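PDB 4ZY9: Glucanase/chitosanase from Paenibacillus fukuinensis, which probably hydrolyses glycosidic bonds in chitosan and beta-glucans; this chain is one of its CBM32 chitosan-binding modules, a beta-sandwich. Local coordinates for residues Ser19-Gly24 with Arg38-Glu43; Pro47-Val52 with Tyr114-Gly119; Ser57-Arg62 with Phe107-Ala112; Lys64-Ala69 with Ser129-Glu134; Ala72-Ile77 with Gly119-Thr124. The protein carries 1 engineered substitution. All blocks are in the same frame, centred on the assembly; numbering follows the deposited sequence. Where two conformers were deposited one is given.

Contact 1: residues Ser19-Gly24 with Arg38-Glu43; sequences SIEGAG and RWASAE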
# COMPACT_ATOMS: atom_id res chain seq x y z
N SER A 19 -10.43 3.15 -4.69
CA SER A 19 -11.82 2.85 -4.40
C SER A 19 -11.86 2.16 -3.04
O SER A 19 -10.77 1.64 -2.55
CB SER A 19 -12.48 1.98 -5.42
OG SER A 19 -11.94 0.70 -5.43
N ILE A 20 -13.05 2.05 -2.47
CA ILE A 20 -13.26 1.26 -1.31
C ILE A 20 -14.50 0.41 -1.52
O ILE A 20 -15.42 0.80 -2.31
CB ILE A 20 -13.39 2.07 0.03
CG1 ILE A 20 -14.67 2.93 0.02
CG2 ILE A 20 -12.10 2.89 0.26
CD1 ILE A 20 -14.82 3.57 1.35
N GLU A 21 -14.61 -0.70 -0.88
CA GLU A 21 -15.72 -1.59 -1.01
C GLU A 21 -16.97 -0.95 -0.43
O GLU A 21 -18.08 -1.17 -1.05
CB GLU A 21 -15.44 -2.93 -0.30
CG GLU A 21 -16.48 -4.01 -0.62
CD GLU A 21 -16.26 -5.20 0.29
OE1 GLU A 21 -17.07 -5.53 1.22
OE2 GLU A 21 -15.24 -5.84 0.13
N GLY A 22 -16.86 -0.22 0.65
CA GLY A 22 -18.00 0.42 1.38
C GLY A 22 -17.45 0.95 2.66
O GLY A 22 -16.27 0.75 2.99
N ALA A 23 -18.33 1.52 3.46
CA ALA A 23 -18.04 1.88 4.79
C ALA A 23 -17.51 0.74 5.62
O ALA A 23 -18.05 -0.34 5.60
CB ALA A 23 -19.26 2.51 5.47
N GLY A 24 -16.45 1.02 6.31
CA GLY A 24 -15.80 0.10 7.09
C GLY A 24 -14.53 -0.50 6.42
O GLY A 24 -13.73 -1.18 7.14
N ARG A 38 -9.35 -3.78 7.73
CA ARG A 38 -8.64 -3.75 6.43
C ARG A 38 -9.25 -2.74 5.49
O ARG A 38 -10.46 -2.46 5.55
CB ARG A 38 -8.73 -5.17 5.81
CG ARG A 38 -10.14 -5.74 5.54
CD ARG A 38 -10.04 -7.16 5.19
NE ARG A 38 -11.39 -7.74 5.12
CZ ARG A 38 -12.14 -7.86 4.04
NH1 ARG A 38 -11.64 -7.57 2.82
NH2 ARG A 38 -13.35 -8.38 4.11
N TRP A 39 -8.39 -2.18 4.64
CA TRP A 39 -8.87 -1.59 3.39
C TRP A 39 -9.32 -2.71 2.49
O TRP A 39 -8.64 -3.75 2.38
CB TRP A 39 -7.73 -0.83 2.72
CG TRP A 39 -8.02 -0.46 1.33
CD1 TRP A 39 -9.04 0.45 0.89
CD2 TRP A 39 -7.36 -0.91 0.14
NE1 TRP A 39 -9.01 0.52 -0.45
CE2 TRP A 39 -7.99 -0.26 -0.98
CE3 TRP A 39 -6.29 -1.78 -0.14
CZ2 TRP A 39 -7.56 -0.39 -2.28
CZ3 TRP A 39 -5.90 -1.95 -1.41
CH2 TRP A 39 -6.51 -1.26 -2.49
N ALA A 40 -10.39 -2.48 1.75
CA ALA A 40 -10.76 -3.39 0.62
C ALA A 40 -11.24 -2.46 -0.49
O ALA A 40 -12.05 -1.53 -0.22
CB ALA A 40 -11.87 -4.35 1.04
N SER A 41 -10.80 -2.71 -1.69
CA SER A 41 -11.20 -1.89 -2.86
C SER A 41 -12.55 -2.35 -3.36
O SER A 41 -13.09 -3.39 -2.97
CB SER A 41 -10.15 -2.16 -4.01
OG SER A 41 -10.26 -3.40 -4.59
N ALA A 42 -13.07 -1.61 -4.36
CA ALA A 42 -14.14 -2.19 -5.14
C ALA A 42 -13.74 -3.46 -5.76
O ALA A 42 -12.55 -3.63 -6.06
CB ALA A 42 -14.61 -1.20 -6.21
N GLU A 43 -14.66 -4.37 -6.02
CA GLU A 43 -14.33 -5.65 -6.55
C GLU A 43 -14.50 -5.71 -8.07
O GLU A 43 -15.34 -4.97 -8.66
CB GLU A 43 -15.21 -6.73 -5.92
CG GLU A 43 -15.26 -6.75 -4.37
CD GLU A 43 -16.23 -7.81 -3.74
OE1 GLU A 43 -17.44 -7.54 -3.96
OE2 GLU A 43 -15.86 -8.87 -3.06
O HOH W 1 -13.36 -5.90 -1.79
O HOH W 2 -14.16 -7.91 1.32
O HOH W 3 -12.20 -3.37 8.13
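Loop 19-24, which follows strand 14-17, runs beside the short strand 39-40 and the residues after it, with the CA atoms of I20 and S41 4.1 Å apart. E21 N donates to A40 O at 2.8 Å, from above the carbonyl plane. W39 NE1 donates to S19 O at 3.0 Å, in the ring plane and close to straight (159°). I20 CG2 sits at the same indole edge. S19 OG lies between its own backbone N and carbonyl carbon (chi1 67°), where it accepts from A42 N at 2.8 Å. The E21 chain is extended and reaches two waters through OE2. One water joins it to S41 O, the other to R38 NH2. Strand 39-40 lies beside strand 129-136 in the beta-sandwich, where R38 NH1 bonds to S129 OG. E43 OE2 lies 4.4 Å from E21 OE2, a like-charge approach that the nearby R38 probably eases. The direct bonds thus hold the loop through backbone and neutral groups, while the E21 carboxylate is tied in by water.

Contact 2: residues Pro47-Val52 with Tyr114-Gly119; sequences PQWIYV and YVRMHG. Engineered in segment 114-119: M117 (natural residue Val).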
# COMPACT_ATOMS: atom_id res chain seq x y z
N PRO A 47 -6.99 -1.51 -12.58
CA PRO A 47 -6.15 -1.69 -11.38
C PRO A 47 -6.82 -1.13 -10.16
O PRO A 47 -7.89 -0.50 -10.21
CB PRO A 47 -4.90 -0.84 -11.72
CG PRO A 47 -5.51 0.39 -12.46
CD PRO A 47 -6.66 -0.24 -13.28
N GLN A 48 -6.24 -1.32 -9.00
CA GLN A 48 -6.55 -0.61 -7.78
C GLN A 48 -5.32 -0.20 -7.08
O GLN A 48 -4.25 -0.80 -7.29
CB GLN A 48 -7.44 -1.43 -6.83
CG GLN A 48 -8.70 -1.90 -7.46
CD GLN A 48 -9.77 -0.83 -7.76
OE1 GLN A 48 -10.70 -1.11 -8.60
NE2 GLN A 48 -9.79 0.22 -7.05
N TRP A 49 -5.35 0.74 -6.22
CA TRP A 49 -4.13 1.29 -5.51
C TRP A 49 -4.48 1.87 -4.20
O TRP A 49 -5.65 2.30 -3.98
CB TRP A 49 -3.33 2.23 -6.44
CG TRP A 49 -4.09 3.41 -6.96
CD1 TRP A 49 -4.62 3.52 -8.22
CD2 TRP A 49 -4.49 4.58 -6.24
NE1 TRP A 49 -5.28 4.68 -8.36
CE2 TRP A 49 -5.21 5.41 -7.21
CE3 TRP A 49 -4.27 5.05 -4.99
CZ2 TRP A 49 -5.77 6.65 -6.85
CZ3 TRP A 49 -4.91 6.31 -4.63
CH2 TRP A 49 -5.59 7.06 -5.56
N ILE A 50 -3.48 2.00 -3.33
CA ILE A 50 -3.61 2.66 -2.09
C ILE A 50 -2.31 3.32 -1.78
O ILE A 50 -1.24 2.68 -1.97
CB ILE A 50 -4.05 1.69 -0.97
CG1 ILE A 50 -4.21 2.41 0.39
CG2 ILE A 50 -3.12 0.48 -0.85
CD1 ILE A 50 -5.01 1.60 1.34
N TYR A 51 -2.29 4.54 -1.29
CA TYR A 51 -1.08 5.18 -0.85
C TYR A 51 -1.26 5.82 0.49
O TYR A 51 -2.41 6.10 0.95
CB TYR A 51 -0.45 6.23 -1.84
CG TYR A 51 -1.23 7.48 -2.09
CD1 TYR A 51 -1.25 8.54 -1.19
CD2 TYR A 51 -1.89 7.68 -3.26
CE1 TYR A 51 -1.90 9.73 -1.50
CE2 TYR A 51 -2.54 8.89 -3.56
CZ TYR A 51 -2.51 9.85 -2.65
OH TYR A 51 -3.16 11.07 -2.97
N VAL A 52 -0.17 6.06 1.19
CA VAL A 52 -0.08 6.76 2.47
C VAL A 52 0.72 8.01 2.31
O VAL A 52 1.71 8.04 1.62
CB VAL A 52 0.45 5.85 3.59
CG1 VAL A 52 1.83 5.34 3.33
CG2 VAL A 52 0.30 6.50 4.93
N TYR A 114 5.03 10.08 -0.07
CA TYR A 114 3.96 9.15 -0.36
C TYR A 114 4.45 7.80 -0.79
O TYR A 114 5.43 7.74 -1.57
CB TYR A 114 3.00 9.69 -1.44
CG TYR A 114 2.48 11.07 -1.22
CD1 TYR A 114 1.37 11.32 -0.45
CD2 TYR A 114 3.15 12.17 -1.72
CE1 TYR A 114 0.84 12.60 -0.25
CE2 TYR A 114 2.66 13.50 -1.51
CZ TYR A 114 1.53 13.64 -0.82
OH TYR A 114 1.08 14.95 -0.57
N VAL A 115 3.81 6.73 -0.34
CA VAL A 115 4.23 5.38 -0.69
C VAL A 115 2.97 4.63 -1.16
O VAL A 115 1.95 4.68 -0.41
CB VAL A 115 4.89 4.67 0.50
CG1 VAL A 115 5.33 3.26 0.08
CG2 VAL A 115 6.04 5.48 1.00
N ARG A 116 2.99 4.04 -2.32
CA ARG A 116 1.85 3.45 -2.95
C ARG A 116 2.04 1.98 -3.25
O ARG A 116 3.11 1.59 -3.72
CB ARG A 116 1.56 4.15 -4.28
CG ARG A 116 0.27 3.75 -4.99
CD ARG A 116 -0.31 4.73 -6.01
NE ARG A 116 0.50 4.77 -7.23
CZ ARG A 116 0.03 5.19 -8.43
NH1 ARG A 116 -1.20 5.65 -8.51
NH2 ARG A 116 0.79 5.10 -9.48
N MSE A 117 1.01 1.22 -3.05
CA MSE A 117 0.87 -0.15 -3.61
C MSE A 117 -0.08 -0.03 -4.77
O MSE A 117 -1.24 0.43 -4.58
CB MSE A 117 0.29 -1.07 -2.58
CG MSE A 117 0.31 -2.56 -2.95
SE MSE A 117 -0.95 -3.07 -4.43
CE MSE A 117 -2.64 -2.54 -3.65
N HIS A 118 0.37 -0.24 -6.00
CA HIS A 118 -0.44 -0.17 -7.21
C HIS A 118 -0.59 -1.58 -7.76
O HIS A 118 0.40 -2.20 -8.10
CB HIS A 118 0.20 0.79 -8.24
CG HIS A 118 -0.63 1.03 -9.41
ND1 HIS A 118 -0.69 0.19 -10.47
CD2 HIS A 118 -1.55 2.00 -9.64
CE1 HIS A 118 -1.59 0.62 -11.34
NE2 HIS A 118 -2.13 1.71 -10.85
N GLY A 119 -1.77 -2.06 -7.83
CA GLY A 119 -2.04 -3.40 -8.19
C GLY A 119 -2.72 -3.53 -9.51
O GLY A 119 -3.72 -2.80 -9.80
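The W49 indole has R116 NH1 over one face, 3.9 Å above the plane and toward the rim. This is a cation-pi contact, with R116 CZ 5.0 Å from the centroid of the five-membered ring. The R116 guanidinium has H118 CD2 over its centre. The H118 and W49 rings meet rim to rim, their planes 14° apart. R116 CD lies at the edge of the Y51 ring. With CG anti to the backbone N and the chain extended to CD, the bend at chi3 (72°) turns the guanidinium over W49; R116 NH2 bonds to Q78. P47 CB packs on H118 CE1 at 3.6 Å. The opposite face carries I50 and V52 beside V115 and the engineered selenomethionine M117. I50 CG2 touches M117 CB at 4.1 Å. Six backbone bonds join the hydrogen-bonded pairs Q48-G119, I50-M117 and V52-V115. The two strands are antiparallel inner neighbours in one sheet of the beta-sandwich, between strands 14-17 and 75-80. I50, V115 and M117 pack against F133 of the other sheet.

Contact 3: residues Ser57-Arg62 with Phe107-Ala112; sequences SQTVNR and FTARTA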
# COMPACT_ATOMS: atom_id res chain seq x y z
N SER A 57 8.52 14.64 3.93
CA SER A 57 9.53 13.80 3.27
C SER A 57 10.29 12.93 4.26
O SER A 57 10.91 13.48 5.20
CB SER A 57 10.46 14.66 2.47
OG SER A 57 9.76 15.30 1.44
N GLN A 58 10.40 11.61 4.02
CA GLN A 58 11.11 10.75 4.94
C GLN A 58 11.96 9.77 4.16
O GLN A 58 11.66 9.47 3.05
CB GLN A 58 10.12 10.04 5.82
CG GLN A 58 9.47 11.00 6.79
CD GLN A 58 9.29 10.28 8.06
OE1 GLN A 58 8.24 9.74 8.29
NE2 GLN A 58 10.36 10.13 8.83
N THR A 59 13.02 9.24 4.81
CA THR A 59 13.77 8.20 4.25
C THR A 59 12.97 6.91 4.34
O THR A 59 12.54 6.59 5.46
CB THR A 59 15.11 8.10 5.04
OG1 THR A 59 15.82 9.30 4.77
CG2 THR A 59 15.88 6.99 4.44
N VAL A 60 12.85 6.20 3.29
CA VAL A 60 12.16 4.94 3.28
C VAL A 60 12.96 3.90 2.52
O VAL A 60 13.60 4.17 1.44
CB VAL A 60 10.75 5.03 2.70
CG1 VAL A 60 9.92 6.12 3.23
CG2 VAL A 60 10.86 5.28 1.30
N ASN A 61 13.00 2.64 3.05
CA ASN A 61 13.67 1.56 2.39
C ASN A 61 12.94 0.26 2.45
O ASN A 61 13.46 -0.78 2.00
CB ASN A 61 15.08 1.43 2.91
CG ASN A 61 15.11 0.92 4.33
OD1 ASN A 61 14.16 0.69 5.00
ND2 ASN A 61 16.36 0.74 4.83
N ARG A 62 11.72 0.19 3.04
CA ARG A 62 11.07 -1.10 3.24
C ARG A 62 9.55 -0.91 3.33
O ARG A 62 9.10 0.07 3.96
CB ARG A 62 11.64 -1.80 4.45
CG ARG A 62 10.88 -2.93 4.96
CD ARG A 62 11.39 -3.56 6.29
NE ARG A 62 10.55 -4.61 6.82
CZ ARG A 62 10.23 -4.72 8.11
NH1 ARG A 62 10.77 -3.98 9.04
NH2 ARG A 62 9.38 -5.70 8.48
N PHE A 107 14.30 -2.16 -0.31
CA PHE A 107 14.83 -1.51 -1.52
C PHE A 107 15.87 -0.49 -1.14
O PHE A 107 16.00 -0.13 0.01
CB PHE A 107 13.71 -0.94 -2.41
CG PHE A 107 12.62 -0.21 -1.67
CD1 PHE A 107 11.55 -0.85 -1.18
CD2 PHE A 107 12.79 1.10 -1.43
CE1 PHE A 107 10.60 -0.13 -0.51
CE2 PHE A 107 11.83 1.82 -0.75
CZ PHE A 107 10.76 1.16 -0.24
N THR A 108 16.64 -0.01 -2.09
CA THR A 108 17.61 1.02 -1.81
C THR A 108 16.92 2.28 -1.33
O THR A 108 15.82 2.67 -1.90
CB THR A 108 18.49 1.35 -3.01
OG1 THR A 108 17.75 1.59 -4.14
CG2 THR A 108 19.49 0.14 -3.22
N ALA A 109 17.45 2.96 -0.39
CA ALA A 109 16.71 4.01 0.27
C ALA A 109 16.34 5.18 -0.65
O ALA A 109 17.08 5.61 -1.59
CB ALA A 109 17.53 4.62 1.37
N ARG A 110 15.15 5.69 -0.44
CA ARG A 110 14.59 6.86 -1.19
C ARG A 110 14.05 7.82 -0.21
O ARG A 110 13.78 7.50 0.96
CB ARG A 110 13.56 6.31 -2.16
CG ARG A 110 14.28 5.97 -3.46
CD ARG A 110 13.38 5.51 -4.48
NE ARG A 110 14.09 4.69 -5.44
CZ ARG A 110 14.57 5.10 -6.58
NH1 ARG A 110 14.32 6.33 -6.98
NH2 ARG A 110 15.25 4.26 -7.35
N THR A 111 13.86 9.07 -0.63
CA THR A 111 13.12 10.05 0.16
C THR A 111 11.71 10.12 -0.46
O THR A 111 11.55 10.27 -1.67
CB THR A 111 13.70 11.46 0.13
OG1 THR A 111 15.06 11.32 0.60
CG2 THR A 111 12.86 12.39 0.89
N ALA A 112 10.72 9.93 0.39
CA ALA A 112 9.30 9.94 -0.08
C ALA A 112 8.41 10.57 0.94
O ALA A 112 8.62 10.44 2.14
CB ALA A 112 8.84 8.49 -0.32
O HOH W 4 15.10 11.58 3.42
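The F107 ring lies flat against the backbone of N61, with N61 C over its centre, 3.6 Å above the plane. CG sits between the backbone N and the carbonyl carbon (chi1 43°), which folds the ring over the neighbouring strand. CE2 also touches V60 CG2 at 4.1 Å. F107 N donates to N61 O at 2.8 Å, so one residue grips the strand by backbone and ring together. An alanine here would remove the ring and would probably loosen the cover over the N61-R62 peptide. V60 CG2 meets A112 CB on the same face. Across the other face, one water links T59 OG1 and T111 OG1. Paired backbone bonds at Q58-A112 and V60-R110 set this antiparallel register; V60 N to R110 O is 2.8 Å and nearly along the C=O axis. Further out, N61 and R62 form a classic bulge opposite Y136, and R62 makes a salt bridge to D104. Strand 57-67 thus pairs with 109-112 at one end of its sheet, while F107 and R110 touch V92 of strand 90-95.

Contact 4: residues Lys64-Ala69 with Ser129-Glu134; sequences KLNWEA and SLWEFE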
# COMPACT_ATOMS: atom_id res chain seq x y z
N LYS A 64 6.09 -3.39 4.28
CA LYS A 64 5.47 -4.68 4.63
C LYS A 64 3.98 -4.63 4.37
O LYS A 64 3.26 -3.71 4.85
CB LYS A 64 5.79 -5.05 6.06
CG LYS A 64 5.29 -6.43 6.40
CD LYS A 64 5.59 -6.75 7.93
CE LYS A 64 4.72 -7.85 8.53
NZ LYS A 64 4.54 -8.04 10.00
N LEU A 65 3.48 -5.58 3.65
CA LEU A 65 2.04 -5.77 3.33
C LEU A 65 1.49 -7.00 4.00
O LEU A 65 2.12 -8.11 3.86
CB LEU A 65 1.82 -5.86 1.89
CG LEU A 65 2.38 -4.69 1.03
CD1 LEU A 65 2.17 -4.95 -0.44
CD2 LEU A 65 1.71 -3.37 1.38
N ASN A 66 0.40 -6.90 4.71
CA ASN A 66 -0.31 -8.06 5.23
C ASN A 66 -1.63 -8.17 4.51
O ASN A 66 -2.58 -7.42 4.80
CB ASN A 66 -0.51 -7.91 6.71
CG ASN A 66 -1.31 -9.08 7.32
OD1 ASN A 66 -1.60 -10.02 6.69
ND2 ASN A 66 -1.51 -8.98 8.65
N TRP A 67 -1.65 -9.00 3.49
CA TRP A 67 -2.83 -9.19 2.66
C TRP A 67 -3.94 -9.92 3.24
O TRP A 67 -3.70 -10.94 3.96
CB TRP A 67 -2.40 -9.90 1.38
CG TRP A 67 -1.47 -9.16 0.45
CD1 TRP A 67 -0.19 -9.35 0.29
CD2 TRP A 67 -1.86 -8.17 -0.52
NE1 TRP A 67 0.31 -8.52 -0.66
CE2 TRP A 67 -0.71 -7.75 -1.14
CE3 TRP A 67 -3.06 -7.49 -0.86
CZ2 TRP A 67 -0.73 -6.80 -2.19
CZ3 TRP A 67 -3.06 -6.61 -1.87
CH2 TRP A 67 -1.92 -6.22 -2.49
N GLU A 68 -5.18 -9.54 2.96
CA GLU A 68 -6.28 -10.40 3.14
C GLU A 68 -6.31 -11.43 1.96
O GLU A 68 -5.51 -11.37 1.08
CB GLU A 68 -7.54 -9.53 3.31
CG GLU A 68 -8.89 -10.24 3.71
CD GLU A 68 -9.77 -10.56 2.55
OE1 GLU A 68 -9.58 -10.15 1.40
OE2 GLU A 68 -10.73 -11.35 2.82
N ALA A 69 -7.31 -12.32 1.99
CA ALA A 69 -7.40 -13.34 0.94
C ALA A 69 -7.33 -12.69 -0.42
O ALA A 69 -6.88 -13.30 -1.38
CB ALA A 69 -8.68 -14.14 1.10
N SER A 129 -7.26 -6.25 -1.05
CA SER A 129 -7.51 -5.91 0.37
C SER A 129 -6.31 -6.19 1.26
O SER A 129 -5.64 -7.21 1.13
CB SER A 129 -8.70 -6.72 0.86
OG SER A 129 -9.02 -6.43 2.17
N LEU A 130 -6.00 -5.19 2.10
CA LEU A 130 -4.85 -5.16 2.98
C LEU A 130 -5.29 -4.95 4.41
O LEU A 130 -5.91 -3.90 4.69
CB LEU A 130 -3.89 -4.08 2.61
CG LEU A 130 -3.06 -4.31 1.36
CD1 LEU A 130 -2.51 -3.04 0.78
CD2 LEU A 130 -1.96 -5.35 1.59
N TRP A 131 -4.92 -5.86 5.33
CA TRP A 131 -5.01 -5.61 6.73
C TRP A 131 -4.12 -4.50 7.20
O TRP A 131 -4.50 -3.69 8.05
CB TRP A 131 -4.71 -6.93 7.56
CG TRP A 131 -5.51 -8.13 7.25
CD1 TRP A 131 -5.03 -9.22 6.64
CD2 TRP A 131 -6.90 -8.40 7.63
NE1 TRP A 131 -6.04 -10.16 6.57
CE2 TRP A 131 -7.20 -9.65 7.10
CE3 TRP A 131 -7.90 -7.66 8.27
CZ2 TRP A 131 -8.46 -10.23 7.34
CZ3 TRP A 131 -9.13 -8.26 8.41
CH2 TRP A 131 -9.39 -9.49 7.88
N GLU A 132 -2.86 -4.58 6.74
CA GLU A 132 -1.85 -3.74 7.22
C GLU A 132 -0.87 -3.37 6.07
O GLU A 132 -0.54 -4.21 5.24
CB GLU A 132 -1.04 -4.30 8.38
CG GLU A 132 -1.91 -4.68 9.55
CD GLU A 132 -1.18 -5.49 10.66
OE1 GLU A 132 -0.89 -6.66 10.40
OE2 GLU A 132 -0.88 -4.91 11.68
N PHE A 133 -0.39 -2.13 6.06
CA PHE A 133 0.64 -1.63 5.12
C PHE A 133 1.56 -0.77 5.97
O PHE A 133 1.09 0.25 6.51
CB PHE A 133 -0.13 -0.82 4.05
CG PHE A 133 0.63 -0.27 2.91
CD1 PHE A 133 2.00 0.10 2.95
CD2 PHE A 133 -0.05 0.09 1.72
CE1 PHE A 133 2.62 0.75 1.88
CE2 PHE A 133 0.59 0.77 0.70
CZ PHE A 133 1.92 1.07 0.76
N GLU A 134 2.78 -1.25 6.13
CA GLU A 134 3.79 -0.57 6.99
C GLU A 134 4.89 -0.06 6.11
O GLU A 134 5.22 -0.70 5.13
CB GLU A 134 4.30 -1.54 8.01
CG GLU A 134 3.20 -2.19 8.89
CD GLU A 134 3.58 -3.37 9.73
OE1 GLU A 134 4.73 -3.76 9.71
OE2 GLU A 134 2.65 -3.97 10.39
O HOH W 5 5.54 -5.78 11.37
O HOH W 6 1.84 -6.41 10.03
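Three side-chain pairs meet over ring faces. L65 and F133 lie side by side and point the same way, with L65 CD2 over the F133 ring in a CH-pi contact, 3.8 Å from its centroid. L130 and W67 also run alongside. L130 CD2 sits over the six-membered ring of W67, 3.6 Å from its centroid. The third pair crosses obliquely: E68 CB lies over the five-membered ring of W131, toward the rim. N66 OD1 and W67 O are at the edge of that indole. A serine in place of W131 would lose the indole beside E68 CB and N66 OD1, and would probably leave the E68 side chain less well held.

N66 and E132 lie alongside each other. N66 ND2 donates in its amide plane to the anti lone pair of E132 OE1, 3.0 Å away and nearly straight (169°). K64 and E134 also point the same way. Two waters join them, since K64 NZ stays 4.3 Å from E134 OE1, beyond a salt bridge. Y136 OH bonds to E134 OE1.

N66 O accepts from W131 N at 2.9 Å and more weakly from E132 N. W131 and E132 therefore form a classic beta bulge opposite N66. F133 also touches V115 of the facing sheet, and L65, W67 and F133 touch the engineered M117. Apolar side chains between two antiparallel sheets are characteristic of the CBM32 beta-sandwich.

Contact 5: residues Ala72-Ile77 with Gly119-Thr124; sequences ASSYTI and GTVRGT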
# COMPACT_ATOMS: atom_id res chain seq x y z
N ALA A 72 -2.99 -9.15 -4.40
CA ALA A 72 -2.57 -8.83 -5.76
C ALA A 72 -1.47 -9.77 -6.17
O ALA A 72 -0.52 -9.96 -5.41
CB ALA A 72 -2.00 -7.46 -5.83
N SER A 73 -1.60 -10.43 -7.32
CA SER A 73 -0.52 -11.19 -7.88
C SER A 73 0.39 -10.35 -8.75
O SER A 73 1.56 -10.73 -8.87
CB SER A 73 -1.04 -12.41 -8.62
OG SER A 73 -1.81 -12.07 -9.74
N SER A 74 -0.11 -9.25 -9.34
CA SER A 74 0.75 -8.31 -9.95
C SER A 74 0.63 -7.00 -9.24
O SER A 74 -0.54 -6.52 -9.23
CB SER A 74 0.54 -8.11 -11.50
OG SER A 74 0.87 -9.28 -12.21
N TYR A 75 1.67 -6.44 -8.73
CA TYR A 75 1.65 -5.07 -8.12
C TYR A 75 2.97 -4.51 -8.14
O TYR A 75 4.03 -5.23 -8.31
CB TYR A 75 1.07 -5.08 -6.74
CG TYR A 75 1.93 -5.82 -5.71
CD1 TYR A 75 2.80 -5.06 -4.92
CD2 TYR A 75 1.76 -7.15 -5.42
CE1 TYR A 75 3.60 -5.70 -3.96
CE2 TYR A 75 2.47 -7.76 -4.37
CZ TYR A 75 3.35 -6.96 -3.67
OH TYR A 75 4.14 -7.50 -2.64
N THR A 76 3.04 -3.21 -7.95
CA THR A 76 4.28 -2.48 -7.70
C THR A 76 4.19 -1.75 -6.39
O THR A 76 3.07 -1.44 -5.88
CB THR A 76 4.59 -1.43 -8.83
OG1 THR A 76 3.42 -0.62 -9.01
CG2 THR A 76 4.77 -2.17 -10.24
N ILE A 77 5.33 -1.45 -5.85
CA ILE A 77 5.51 -0.47 -4.77
C ILE A 77 6.12 0.75 -5.38
O ILE A 77 7.15 0.63 -6.09
CB ILE A 77 6.35 -1.01 -3.58
CG1 ILE A 77 5.77 -2.24 -3.04
CG2 ILE A 77 6.52 0.09 -2.55
CD1 ILE A 77 4.41 -2.04 -2.40
N GLY A 119 -1.77 -2.06 -7.83
CA GLY A 119 -2.04 -3.40 -8.19
C GLY A 119 -2.72 -3.53 -9.51
O GLY A 119 -3.72 -2.80 -9.80
N THR A 120 -2.31 -4.45 -10.37
CA THR A 120 -2.87 -4.65 -11.69
C THR A 120 -3.48 -5.98 -11.97
O THR A 120 -4.30 -6.09 -12.93
CB THR A 120 -1.85 -4.28 -12.82
OG1 THR A 120 -0.77 -5.18 -12.67
CG2 THR A 120 -1.39 -2.84 -12.76
N VAL A 121 -3.13 -7.03 -11.26
CA VAL A 121 -3.70 -8.35 -11.43
C VAL A 121 -4.05 -8.89 -10.01
O VAL A 121 -3.17 -8.88 -9.11
CB VAL A 121 -2.82 -9.40 -12.16
CG1 VAL A 121 -3.54 -10.72 -12.33
CG2 VAL A 121 -2.34 -8.84 -13.54
N ARG A 122 -5.26 -9.36 -9.84
CA ARG A 122 -5.70 -9.98 -8.66
C ARG A 122 -5.48 -11.47 -8.62
O ARG A 122 -5.57 -12.18 -9.63
CB ARG A 122 -7.22 -9.76 -8.49
CG ARG A 122 -7.58 -8.31 -8.16
CD ARG A 122 -9.10 -8.02 -8.37
NE ARG A 122 -9.38 -7.91 -9.82
CZ ARG A 122 -10.38 -8.50 -10.46
NH1 ARG A 122 -11.29 -9.20 -9.81
NH2 ARG A 122 -10.41 -8.33 -11.79
N GLY A 123 -5.21 -11.96 -7.42
CA GLY A 123 -5.11 -13.39 -7.18
C GLY A 123 -6.44 -14.07 -7.02
O GLY A 123 -6.43 -15.42 -6.94
N THR A 124 -7.51 -13.35 -6.87
CA THR A 124 -8.87 -13.86 -6.68
C THR A 124 -9.78 -13.10 -7.63
O THR A 124 -9.44 -12.12 -8.20
CB THR A 124 -9.36 -13.67 -5.24
OG1 THR A 124 -9.73 -12.30 -5.05
CG2 THR A 124 -8.32 -14.16 -4.20
O HOH W 7 -3.15 -14.41 -10.32
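Backbone hydrogen bonds carry most of this contact. V121 O accepts from S74 N at 3.1 Å, on a lone pair in the carbonyl plane and nearly straight (172°). The bond to the same oxygen from S73 N is bent and weak. S74 O takes T120 N at 3.0 Å, from above its carbonyl plane, and V121 N weakly. Each carbonyl thus serves two successive N-H groups, which gives two classic beta bulges: S73 and S74 opposite V121, and T120 and V121 opposite S74. Van der Waals contacts follow. V121 straddles the two serines: CG1 meets S73 OG at 3.4 Å, and CG2 meets S74 OG at 3.5 Å. T120 OG1 lies against S74 CB. Y75 CB packs on G119 CA at 3.8 Å. A single water bonds to S73 OG and weakly to R122 O. R122 turns elsewhere, to a salt bridge with D46. The contact closes one end of the pairing between strands 75-80 and 114-122. On its inner side A72 touches W67 and Y75 touches L65, both of strand 57-67.

Overall arrangement
Contacts 2 and 5 share G119 and lie in one sheet, their centres 11 Å apart. Strand 114-122 pairs with 48-54 in contact 2 and with 75-80 in contact 5. Contacts 3 and 4 use the two ends of strand 57-67 in the facing sheet, with centres 19 Å apart. The sheets meet where contacts 2 and 4 touch: M117 CB is 3.8 Å from F133 CE2. Contacts 4 and 5 meet at W67 and A72. Contact 1 joins both sheets, through W39 against I50 and through W39 O bonded to S129 OG. It lies about 27 Å from contact 3, centre to centre, across the middle of the chain.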